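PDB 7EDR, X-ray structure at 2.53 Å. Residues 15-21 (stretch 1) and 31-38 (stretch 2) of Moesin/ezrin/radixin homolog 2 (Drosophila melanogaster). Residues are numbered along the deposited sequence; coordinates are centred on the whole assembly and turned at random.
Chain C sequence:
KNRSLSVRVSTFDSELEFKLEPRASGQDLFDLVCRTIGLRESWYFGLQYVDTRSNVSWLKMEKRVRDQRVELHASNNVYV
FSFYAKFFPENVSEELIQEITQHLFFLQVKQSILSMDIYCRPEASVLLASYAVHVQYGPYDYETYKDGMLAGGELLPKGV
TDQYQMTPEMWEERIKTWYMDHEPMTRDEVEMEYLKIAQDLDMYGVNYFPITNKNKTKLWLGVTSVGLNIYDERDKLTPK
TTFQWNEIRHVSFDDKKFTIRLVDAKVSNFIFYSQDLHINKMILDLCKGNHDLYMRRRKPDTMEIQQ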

# COMPACT_ATOMS: atom_id res chain seq x y z
N GLU C 15 -23.13 -4.50 28.14
CA GLU C 15 -24.44 -4.87 27.62
C GLU C 15 -25.08 -3.64 26.99
O GLU C 15 -25.20 -2.60 27.64
N LEU C 16 -25.47 -3.75 25.74
CA LEU C 16 -26.15 -2.68 25.03
C LEU C 16 -27.62 -3.05 24.90
O LEU C 16 -27.95 -4.20 24.60
N GLU C 17 -28.50 -2.08 25.14
CA GLU C 17 -29.94 -2.29 25.00
C GLU C 17 -30.50 -1.27 24.03
O GLU C 17 -30.33 -0.06 24.21
N PHE C 18 -31.16 -1.77 22.98
CA PHE C 18 -31.78 -0.95 21.95
C PHE C 18 -33.23 -1.38 21.79
O PHE C 18 -33.62 -2.50 22.14
N LYS C 19 -34.02 -0.48 21.23
CA LYS C 19 -35.32 -0.81 20.67
C LYS C 19 -35.23 -0.57 19.17
O LYS C 19 -34.80 0.50 18.74
N LEU C 20 -35.62 -1.56 18.39
CA LEU C 20 -35.61 -1.41 16.95
C LEU C 20 -37.03 -1.35 16.40
O LEU C 20 -37.99 -1.81 17.03
N GLU C 21 -37.15 -0.75 15.21
CA GLU C 21 -38.36 -0.84 14.41
C GLU C 21 -38.81 -2.30 14.29
O GLU C 21 -38.00 -3.21 14.46
N ASP C 31 -24.89 -2.29 12.39
CA ASP C 31 -24.34 -0.93 12.29
C ASP C 31 -24.57 -0.16 13.59
O ASP C 31 -23.71 0.60 14.04
N LEU C 32 -25.74 -0.35 14.20
CA LEU C 32 -26.03 0.30 15.47
C LEU C 32 -24.99 -0.07 16.52
O LEU C 32 -24.45 0.81 17.21
N VAL C 33 -24.70 -1.36 16.65
CA VAL C 33 -23.69 -1.82 17.59
C VAL C 33 -22.33 -1.21 17.27
O VAL C 33 -21.64 -0.67 18.14
N CYS C 34 -21.91 -1.29 16.01
CA CYS C 34 -20.56 -0.85 15.68
C CYS C 34 -20.40 0.63 15.93
O CYS C 34 -19.37 1.07 16.48
N ARG C 35 -21.39 1.43 15.55
CA ARG C 35 -21.31 2.87 15.79
C ARG C 35 -21.24 3.17 17.28
O ARG C 35 -20.44 4.01 17.72
N THR C 36 -22.06 2.48 18.09
CA THR C 36 -22.13 2.74 19.53
C THR C 36 -20.77 2.56 20.20
O THR C 36 -20.40 3.35 21.07
N ILE C 37 -20.02 1.53 19.81
CA ILE C 37 -18.76 1.21 20.48
C ILE C 37 -17.54 1.75 19.75
O ILE C 37 -16.41 1.62 20.25
N GLY C 38 -17.73 2.40 18.60
CA GLY C 38 -16.61 2.97 17.88
C GLY C 38 -15.78 1.96 17.11
O GLY C 38 -14.59 2.19 16.90

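Strand 15-20 lies across helix 31-37, with an angle of 131° between their N-to-C directions and a closest axial approach of 10.5 Å. No hydrogen bond links the two stretches. The contact is made by side chains and is mainly apolar, burying 294 Å² in all.

Glu 15 begins the strand and stays out of reach of the helix; its OE2 is hydrogen-bonded elsewhere in the structure. Leu 16 points toward the helix with chi1 m and chi2 t. Its CD1 packs 3.9 Å from CG2 of Ile 37 and 4.3 Å from CG1 of Val 33. Its CD2 lies 4.3 Å from CG2 of Thr 36. Ile 37 has chi1 p and chi2 t; Val 33 has chi1 t. Both set their CB sideways to the strand.

Glu 17, chi1 m, makes no contact, as expected from strand alternation.

Phe 18 points toward the helix, with chi1 m and chi2 at -85°. It has the largest covered area of the contact, 71 Å². Leu 32, chi1 t and chi2 p, places CD2 over one face of the ring, 3.7 Å from the centroid, in a CH-pi contact. The closest pair is Phe 18 CD1 to Leu 32 CD2, 3.4 Å. Val 33 CG2 approaches obliquely, 4.0 Å from Phe 18 CE2. Thr 36, chi1 m, sits at the ring edge, its OG1 3.7 Å from Phe 18 CE1. That hydroxyl is not left unpaired: OG1 donates to Leu 32 O at 2.7 Å, within the helix.

Lys 19 points away and touches nothing on the helix. Leu 20, chi1 m and chi2 t, starts sideways, but its end comes nearer. Its CD2 reaches Leu 32 CD2 at 3.6 Å, so that one methyl meets both Phe 18 and Leu 20. Glu 21 is poorly ordered and out of reach.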

# COMPACT_ATOMS: atom_id res chain seq x y z
CB GLU C 15 -25.35 -5.42 28.71
CG GLU C 15 -24.71 -6.42 29.65
CD GLU C 15 -24.45 -7.76 28.98
OE1 GLU C 15 -23.26 -8.14 28.85
OE2 GLU C 15 -25.44 -8.42 28.58
CB LEU C 16 -25.51 -2.46 23.66
CG LEU C 16 -23.98 -2.32 23.73
CD1 LEU C 16 -23.33 -2.28 22.35
CD2 LEU C 16 -23.63 -1.06 24.53
CB GLU C 17 -30.65 -2.23 26.36
CG GLU C 17 -30.17 -3.29 27.36
CD GLU C 17 -31.14 -3.51 28.52
OE1 GLU C 17 -32.30 -3.92 28.26
OE2 GLU C 17 -30.74 -3.28 29.69
CB PHE C 18 -31.09 -1.10 20.57
CG PHE C 18 -29.60 -1.12 20.61
CD1 PHE C 18 -28.88 0.07 20.63
CD2 PHE C 18 -28.91 -2.32 20.63
CE1 PHE C 18 -27.48 0.07 20.65
CE2 PHE C 18 -27.52 -2.34 20.67
CZ PHE C 18 -26.80 -1.14 20.68
CB LYS C 19 -36.44 0.03 21.30
CG LYS C 19 -36.92 -0.49 22.66
CD LYS C 19 -38.12 -1.42 22.51
CE LYS C 19 -39.19 -1.13 23.56
NZ LYS C 19 -40.42 -1.98 23.36
CB LEU C 20 -34.84 -2.57 16.30
CG LEU C 20 -33.44 -2.73 16.87
CD1 LEU C 20 -32.73 -3.89 16.21
CD2 LEU C 20 -32.66 -1.44 16.67
CB GLU C 21 -38.09 -0.22 13.03
CG GLU C 21 -39.33 0.09 12.23
CD GLU C 21 -39.67 -1.09 11.34
OE1 GLU C 21 -40.86 -1.24 10.93
OE2 GLU C 21 -38.77 -1.90 11.04
CB ASP C 31 -24.97 -0.17 11.12
CG ASP C 31 -24.62 -0.78 9.76
OD1 ASP C 31 -23.63 -1.54 9.66
OD2 ASP C 31 -25.33 -0.48 8.78
CB LEU C 32 -27.43 -0.09 15.91
CG LEU C 32 -27.99 0.53 17.18
CD1 LEU C 32 -27.91 2.05 17.10
CD2 LEU C 32 -29.42 0.06 17.32
CB VAL C 33 -23.61 -3.36 17.59
CG1 VAL C 33 -22.41 -3.83 18.40
CG2 VAL C 33 -24.90 -3.95 18.11
CB CYS C 34 -20.20 -1.20 14.23
SG CYS C 34 -20.07 -2.99 13.90
CB ARG C 35 -22.50 3.59 15.16
CG ARG C 35 -22.63 3.42 13.66
CD ARG C 35 -23.90 4.14 13.13
NE ARG C 35 -23.51 5.43 12.57
CZ ARG C 35 -23.87 6.61 13.05
NH1 ARG C 35 -24.70 6.69 14.08
NH2 ARG C 35 -23.40 7.70 12.47
CB THR C 36 -23.15 1.80 20.19
OG1 THR C 36 -24.45 2.00 19.60
CG2 THR C 36 -23.24 2.07 21.66
CB ILE C 37 -18.65 -0.31 20.70
CG1 ILE C 37 -18.57 -1.04 19.35
CG2 ILE C 37 -19.86 -0.80 21.50
CD1 ILE C 37 -18.31 -2.55 19.48